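Local coordinates for protein ATP-dependent kinase YFH7 (Saccharomyces cerevisiae, PDB 2GA8) that acts as an ATP-dependent P-loop kinase that could be involved in assembly of the endoplasmic reticulum membrane, at residues F195-L198 and C199-A203; E303-V306 and A307-L311. All blocks are in the same frame, centred on the assembly; numbering follows the deposited sequence.

Interaction 1: F195-L198 and C199-A203; sequences FLQL and CKILA. With SO4 (sulfate ion), chain I.
F195 and C199 are joined by the first of four successive i-to-i+4 backbone hydrogen bonds that define this part of helix 192-206, the shortest of them running from L202 N to L198 O (2.8 Å). One turn apart on the buried side, the thiol of C199 meets the ring of F195 obliquely: C199 SG lies 3.7 Å from F195 CE2 and, measured from the ring centroid, is 48° off the normal, a cysteine sulfur-aromatic contact. F195 CG stands anti to the backbone N (chi1 -170°), which swings the ring along the helix to this sulfur. Next to it, L198 and L202 pack as plain apolar neighbours, with L198 CG 4.1 Å from L202 CD1. F195 touches L265 and L202 touches V263 of strand 262-267, L198 meets I134 of strand 134-136, and I280 and L284 of helix 275-285 touch F195 and C199.

The opposite chemistry appears around K200. Its extended chain carries K200 NZ out to O2 of a sulfate ion at 2.8 Å, and K200 CD passes 3.8 Å from Q197 OE1. K279 binds the same sulfate, so the two lysines share one anion, probably taken from the crystallisation liquor. A water donates to Q197 OE1 (2.8 Å) and accepts from K200 NZ. The contact thus implies a mostly buried helix with its apolar and sulfur contacts inside, where the amide oxygen of buried Q197 is satisfied through water by exposed K200.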
# COMPACT_ATOMS: atom_id res chain seq x y z
N PHE A 195 -3.13 -2.37 -7.57
CA PHE A 195 -3.06 -2.27 -6.12
C PHE A 195 -3.86 -3.44 -5.55
O PHE A 195 -3.45 -4.09 -4.59
CB PHE A 195 -3.66 -0.96 -5.61
CG PHE A 195 -3.40 -0.73 -4.16
CD1 PHE A 195 -2.20 -0.18 -3.74
CD2 PHE A 195 -4.31 -1.15 -3.20
CE1 PHE A 195 -1.90 -0.06 -2.38
CE2 PHE A 195 -4.02 -1.05 -1.84
CZ PHE A 195 -2.82 -0.50 -1.43
N LEU A 196 -5.01 -3.71 -6.15
CA LEU A 196 -5.82 -4.84 -5.71
C LEU A 196 -5.00 -6.11 -5.89
O LEU A 196 -5.03 -7.01 -5.05
CB LEU A 196 -7.11 -4.93 -6.53
CG LEU A 196 -7.99 -6.15 -6.26
CD1 LEU A 196 -8.38 -6.17 -4.78
CD2 LEU A 196 -9.24 -6.09 -7.15
N GLN A 197 -4.23 -6.19 -6.98
CA GLN A 197 -3.41 -7.36 -7.22
C GLN A 197 -2.35 -7.50 -6.13
O GLN A 197 -2.03 -8.61 -5.72
CB GLN A 197 -2.75 -7.29 -8.60
CG GLN A 197 -2.13 -8.60 -9.06
CD GLN A 197 -3.12 -9.76 -9.05
OE1 GLN A 197 -4.27 -9.61 -9.46
NE2 GLN A 197 -2.67 -10.92 -8.60
N LEU A 198 -1.80 -6.39 -5.66
CA LEU A 198 -0.82 -6.47 -4.59
C LEU A 198 -1.52 -7.04 -3.36
O LEU A 198 -0.95 -7.86 -2.64
CB LEU A 198 -0.24 -5.08 -4.26
CG LEU A 198 0.67 -5.01 -3.02
CD1 LEU A 198 1.88 -5.91 -3.21
CD2 LEU A 198 1.11 -3.56 -2.79
N CYS A 199 -2.75 -6.61 -3.12
CA CYS A 199 -3.49 -7.11 -1.96
C CYS A 199 -3.76 -8.61 -2.06
O CYS A 199 -3.73 -9.30 -1.06
CB CYS A 199 -4.80 -6.34 -1.77
SG CYS A 199 -4.53 -4.63 -1.30
N LYS A 200 -4.02 -9.10 -3.28
CA LYS A 200 -4.26 -10.54 -3.46
C LYS A 200 -2.96 -11.31 -3.20
O LYS A 200 -2.97 -12.41 -2.65
CB LYS A 200 -4.72 -10.83 -4.89
CG LYS A 200 -6.08 -10.26 -5.24
CD LYS A 200 -6.53 -10.76 -6.61
CE LYS A 200 -7.96 -10.33 -6.92
NZ LYS A 200 -8.41 -10.88 -8.23
N ILE A 201 -1.84 -10.73 -3.62
CA ILE A 201 -0.53 -11.33 -3.42
C ILE A 201 -0.25 -11.38 -1.92
O ILE A 201 0.20 -12.39 -1.39
CB ILE A 201 0.57 -10.52 -4.14
CG1 ILE A 201 0.44 -10.74 -5.65
CG2 ILE A 201 1.95 -10.91 -3.63
CD1 ILE A 201 1.38 -9.89 -6.48
N LEU A 202 -0.52 -10.27 -1.23
CA LEU A 202 -0.29 -10.23 0.20
C LEU A 202 -1.17 -11.23 0.95
O LEU A 202 -0.71 -11.90 1.88
CB LEU A 202 -0.55 -8.82 0.74
CG LEU A 202 0.45 -7.75 0.28
CD1 LEU A 202 0.03 -6.39 0.83
CD2 LEU A 202 1.85 -8.12 0.77
N ALA A 203 -2.43 -11.33 0.55
CA ALA A 203 -3.34 -12.26 1.20
C ALA A 203 -2.86 -13.69 0.99
O ALA A 203 -2.97 -14.53 1.88
CB ALA A 203 -4.76 -12.09 0.66
S SO4 I . -11.65 -9.60 -9.44
O1 SO4 I . -11.29 -8.18 -9.66
O2 SO4 I . -10.58 -10.46 -9.99
O3 SO4 I . -11.79 -9.85 -8.00
O4 SO4 I . -12.92 -9.89 -10.13
O HOH W 1 -6.08 -11.75 -9.93

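Interaction 2: E303-V306 and A307-L311. With SO4 (sulfate ion), chain F; SO4 (sulfate ion), chain G.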
# COMPACT_ATOMS: atom_id res chain seq x y z
N GLU A 303 -7.24 21.89 6.97
CA GLU A 303 -7.44 22.86 5.90
C GLU A 303 -6.18 23.70 5.75
O GLU A 303 -5.70 23.95 4.65
CB GLU A 303 -8.62 23.76 6.22
CG GLU A 303 -8.90 24.80 5.16
CD GLU A 303 -9.98 25.77 5.60
OE1 GLU A 303 -9.70 26.59 6.50
OE2 GLU A 303 -11.09 25.71 5.05
N GLU A 304 -5.65 24.15 6.89
CA GLU A 304 -4.45 24.98 6.88
C GLU A 304 -3.25 24.19 6.37
O GLU A 304 -2.45 24.70 5.59
CB GLU A 304 -4.14 25.50 8.29
CG GLU A 304 -2.89 26.38 8.33
CD GLU A 304 -2.45 26.68 9.74
OE1 GLU A 304 -2.06 25.74 10.46
OE2 GLU A 304 -2.48 27.87 10.13
N ARG A 305 -3.14 22.94 6.82
CA ARG A 305 -2.04 22.08 6.41
C ARG A 305 -2.01 21.87 4.90
O ARG A 305 -0.96 22.00 4.27
CB ARG A 305 -2.14 20.73 7.14
CG ARG A 305 -0.97 19.79 6.90
CD ARG A 305 -1.01 18.57 7.82
NE ARG A 305 -0.86 18.92 9.23
CZ ARG A 305 -1.86 19.28 10.03
NH1 ARG A 305 -3.11 19.33 9.57
NH2 ARG A 305 -1.62 19.60 11.30
N VAL A 306 -3.17 21.54 4.32
CA VAL A 306 -3.26 21.32 2.89
C VAL A 306 -3.08 22.62 2.11
O VAL A 306 -2.43 22.65 1.06
CB VAL A 306 -4.61 20.66 2.51
CG1 VAL A 306 -4.75 20.57 1.00
CG2 VAL A 306 -4.69 19.27 3.12
N ALA A 307 -3.65 23.70 2.62
CA ALA A 307 -3.52 24.99 1.95
C ALA A 307 -2.03 25.32 1.85
O ALA A 307 -1.55 25.78 0.81
CB ALA A 307 -4.25 26.07 2.73
N LYS A 308 -1.30 25.09 2.94
CA LYS A 308 0.14 25.36 2.95
C LYS A 308 0.90 24.50 1.95
O LYS A 308 1.84 24.97 1.32
CB LYS A 308 0.72 25.14 4.34
CG LYS A 308 0.34 26.18 5.37
CD LYS A 308 1.13 25.93 6.64
CE LYS A 308 0.89 26.99 7.69
NZ LYS A 308 1.69 26.68 8.90
N ARG A 309 0.50 23.24 1.82
CA ARG A 309 1.17 22.36 0.87
C ARG A 309 1.00 22.88 -0.55
O ARG A 309 1.94 22.88 -1.34
CB ARG A 309 0.61 20.94 0.95
CG ARG A 309 0.95 20.22 2.23
CD ARG A 309 0.44 18.78 2.18
NE ARG A 309 0.72 18.07 3.41
CZ ARG A 309 0.35 16.82 3.65
NH1 ARG A 309 -0.33 16.14 2.73
NH2 ARG A 309 0.65 16.24 4.81
N HIS A 310 -0.21 23.34 -0.87
CA HIS A 310 -0.48 23.87 -2.19
C HIS A 310 0.33 25.13 -2.44
O HIS A 310 0.79 25.37 -3.56
CB HIS A 310 -1.97 24.17 -2.36
CG HIS A 310 -2.81 22.95 -2.57
ND1 HIS A 310 -2.83 21.90 -1.68
CD2 HIS A 310 -3.64 22.61 -3.58
CE1 HIS A 310 -3.64 20.96 -2.13
NE2 HIS A 310 -4.14 21.36 -3.28
N LEU A 311 0.49 25.95 -1.41
CA LEU A 311 1.26 27.18 -1.54
C LEU A 311 2.73 26.87 -1.74
O LEU A 311 3.39 27.43 -2.62
CB LEU A 311 1.08 28.05 -0.29
CG LEU A 311 1.82 29.40 -0.29
CD1 LEU A 311 1.34 30.25 -1.45
CD2 LEU A 311 1.59 30.11 1.04
S SO4 F . 2.98 18.41 6.27
O1 SO4 F . 2.19 19.26 5.36
O2 SO4 F . 4.11 17.82 5.53
O3 SO4 F . 3.50 19.24 7.38
O4 SO4 F . 2.13 17.34 6.81
S SO4 G . -1.17 12.78 4.62
O1 SO4 G . -1.33 13.48 3.33
O2 SO4 G . -0.15 11.72 4.49
O3 SO4 G . -0.76 13.75 5.65
O4 SO4 G . -2.46 12.19 5.01
O HOH W 2 -0.12 23.72 9.26
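R309 and H310 both turn CG beside their own backbone N, at chi1 -69° and -76°, so each side chain runs back toward the preceding turn, where R305 and V306 stand. For R309 the chain then stays extended to NE and lays the guanidinium between two sulfates, probably from the crystallisation liquor. R309 NE donates to O1 of one sulfate (chain F) at 2.7 Å, nearly straight at 175°, and NH2 reaches O4 of that ion; R309 NH1 donates to O1 of the other (chain G) at 2.9 Å, while NH2 also binds its O3. Four bonds therefore fix the group's rotation. R305 CD lies 3.5 Å from O4 of the chain F sulfate.

H310 doubles the load on one carbonyl, V306 O, which accepts its backbone N. H310 ND1 also donates to V306 O at 2.9 Å, from above the carbonyl plane. The imidazole of H310 packs too, its CE1 3.3 Å from V306 CG1. With alanine in place of H310, V306 O would probably lose its side-chain donor and a gap would open beside V306 CG1. On the outer side E304 and K308 run alongside each other, with K308 CE 3.9 Å from E304 CG; their charged ends stay short of a salt bridge, and a water donates to E304 OE1 and accepts only a weak bond from K308 NZ.

The sulfates are also held by P-loop residues including G34, G36 and K37, consistent with R309 facing the nucleotide phosphates. From helix 299-312, E303 forms a salt bridge with R323 of helix 319-328, and A307 and H310 touch I319 and K325 of that helix.

Overall arrangement
Interaction 1 precedes interaction 2 along the chain, and each is confined to a single helix, 192-206 and 299-312 respectively. Their centres lie 33 Å apart and their nearest atoms about 17 Å, so they do not touch. Both helices belong to the architecture around the parallel sheet ordered 156-160, 262-267, 25-30, 290-296, 347-351: helix 192-206 packs on strand 262-267 near the centre of the chain, whereas helix 299-312 follows strand 290-296 and lies farther out. Interaction 2 adjoins the P-loop after strand 25-30; interaction 1 only lies in its vicinity, the side chain of F195 about 11 Å from that of K37. Interaction 1 thus belongs to the core, and interaction 2 to the probable phosphate-binding site.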